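Local coordinates for putative cell filamentation protein (Bartonella quintana, PDB 4N67) that binds ADP and probably transfers AMP from ATP to target proteins through its Fic domain, as a translocated bacterial effector, at residues 35-38 and 39-43. The protein carries 2 engineered substitutions. Numbering follows the deposited sequence.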
loop_
_atom_site.group_PDB
_atom_site.type_symbol
_atom_site.label_atom_id
_atom_site.label_comp_id
_atom_site.label_asym_id
_atom_site.label_seq_id
_atom_site.Cartn_x
_atom_site.Cartn_y
_atom_site.Cartn_z
ATOM N N GLU A 35 9.204 10.779 -11.691
ATOM C CA GLU A 35 10.585 10.566 -11.255
ATOM C C GLU A 35 10.893 11.269 -9.931
ATOM O O GLU A 35 11.551 10.712 -9.052
ATOM C CB GLU A 35 11.561 11.015 -12.332
ATOM C CG GLU A 35 11.525 10.157 -13.577
ATOM C CD GLU A 35 12.561 10.572 -14.605
ATOM O OE1 GLU A 35 13.673 11.008 -14.222
ATOM O OE2 GLU A 35 12.286 10.441 -15.822
ATOM N N ARG A 36 10.429 12.505 -9.790
ATOM C CA ARG A 36 10.640 13.234 -8.538
ATOM C C ARG A 36 9.969 12.505 -7.379
ATOM O O ARG A 36 10.546 12.306 -6.320
ATOM C CB ARG A 36 10.097 14.677 -8.653
ATOM C CG ARG A 36 10.161 15.488 -7.342
ATOM C CD ARG A 36 11.267 16.515 -7.406
ATOM N NE ARG A 36 11.313 17.268 -6.156
ATOM C CZ ARG A 36 12.049 16.943 -5.107
ATOM N NH1 ARG A 36 12.892 15.913 -5.136
ATOM N NH2 ARG A 36 12.024 17.696 -4.030
ATOM N N CYS A 37 8.731 12.095 -7.585
ATOM C CA CYS A 37 7.973 11.371 -6.571
ATOM C C CYS A 37 8.583 10.017 -6.229
ATOM O O CYS A 37 8.627 9.620 -5.050
ATOM C CB CYS A 37 6.540 11.239 -7.104
ATOM S SG CYS A 37 5.462 10.224 -6.132
ATOM N N ALA A 38 9.048 9.300 -7.238
ATOM C CA ALA A 38 9.703 8.027 -6.984
ATOM C C ALA A 38 10.899 8.227 -6.050
ATOM O O ALA A 38 11.121 7.462 -5.105
ATOM C CB ALA A 38 10.092 7.368 -8.286
ATOM N N HIS A 39 11.703 9.260 -6.334
ATOM C CA HIS A 39 12.887 9.555 -5.545
ATOM C C HIS A 39 12.539 9.972 -4.116
ATOM O O HIS A 39 13.131 9.495 -3.121
ATOM C CB HIS A 39 13.675 10.669 -6.280
ATOM C CG HIS A 39 14.981 11.036 -5.652
ATOM N ND1 HIS A 39 15.089 11.822 -4.525
ATOM C CD2 HIS A 39 16.248 10.773 -6.043
ATOM C CE1 HIS A 39 16.366 12.018 -4.244
ATOM N NE2 HIS A 39 17.089 11.394 -5.150
ATOM N N GLU A 40 11.515 10.801 -3.981
ATOM C CA GLU A 40 11.101 11.253 -2.676
ATOM C C GLU A 40 10.478 10.162 -1.860
ATOM O O GLU A 40 10.815 10.041 -0.693
ATOM C CB GLU A 40 10.211 12.461 -2.814
ATOM C CG GLU A 40 11.139 13.533 -3.364
ATOM C CD GLU A 40 12.378 13.797 -2.446
ATOM O OE1 GLU A 40 12.099 14.676 -1.625
ATOM O OE2 GLU A 40 13.579 13.175 -2.438
ATOM N N THR A 41 9.608 9.366 -2.454
ATOM C CA THR A 41 8.980 8.272 -1.679
ATOM C C THR A 41 10.021 7.219 -1.262
ATOM O O THR A 41 9.909 6.626 -0.184
ATOM C CB THR A 41 7.838 7.560 -2.441
ATOM O OG1 THR A 41 8.337 7.030 -3.690
ATOM C CG2 THR A 41 6.755 8.517 -2.770
ATOM N N ALA A 42 11.046 6.984 -2.083
ATOM C CA ALA A 42 12.117 6.072 -1.697
ATOM C C ALA A 42 12.847 6.604 -0.480
ATOM O O ALA A 42 13.149 5.864 0.487
ATOM C CB ALA A 42 13.079 5.842 -2.856
ATOM N N ARG A 43 13.165 7.899 -0.490
ATOM C CA ARG A 43 13.846 8.522 0.624
ATOM C C ARG A 43 13.002 8.538 1.888
ATOM O O ARG A 43 13.484 8.264 2.991
ATOM C CB ARG A 43 14.288 9.938 0.190
ATOM C CG ARG A 43 15.143 10.672 1.203
ATOM C CD ARG A 43 15.649 11.987 0.613
ATOM N NE ARG A 43 14.523 12.865 0.415
ATOM C CZ ARG A 43 13.964 13.603 1.362
ATOM N NH1 ARG A 43 14.447 13.633 2.591
ATOM N NH2 ARG A 43 12.918 14.366 1.048
HETATM O O HOH W 1 14.920 15.434 -3.147
#
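A salt-bridge network of Arg36, Glu40 and Arg43 runs along one side of helix 30-48, the first long helix of this Fic protein, with the carboxylate of Glu40 in the middle. Arg36 approaches it from the preceding turn. Its chain bends at chi2 (106°) and lays one face of the guanidinium over Glu40 CG, with Arg36 NH1 3.4 Å from Glu40 CG. The salt bridge itself is long, Arg36 NH1 lying 3.8 Å from Glu40 OE1. A water in the guanidinium plane joins the two groups more closely, accepting from Arg36 NH1 and giving a weak hydrogen bond to Glu40 OE2.

Arg43, one turn further on, holds the same carboxylate side-on: NH2 bonds OE1 of Glu40 at 2.8 Å, and NE bonds OE2 of Glu40 almost straight, both from the syn side but tilted some 33-34° out of the carboxylate plane. The ring of His39 supplies another donor, ND1, which reaches Glu40 OE2 at 2.9 Å from the anti side and lies across the carboxylate plane from Arg43 NE. Two side-chain donors thus share OE2, and the paired grip of Arg43 should restrict rotation of the carboxylate. The cluster of arginines probably favours the ionised form of Glu40.

Round the helix, Thr41 OG1 (chi1 58°) lies 2.9 Å from Cys37 O and 3.2 Å from Ala38 O, either of which could take its one proton; Cys37 O in any case accepts the backbone N-H of Thr41. The methyl CG2 packs on Cys37 SG. Cys37 and Thr41 together face Phe70 of helix 59-70 on the buried side, the side chain of Thr41 about 7 Å from the bound magnesium ion and that of Cys37 about 8 Å from the bound ADP, while Thr41 and Ala38 touch Arg161, and Arg36 leans on the loop residues His25 and Ile27 that precede the helix.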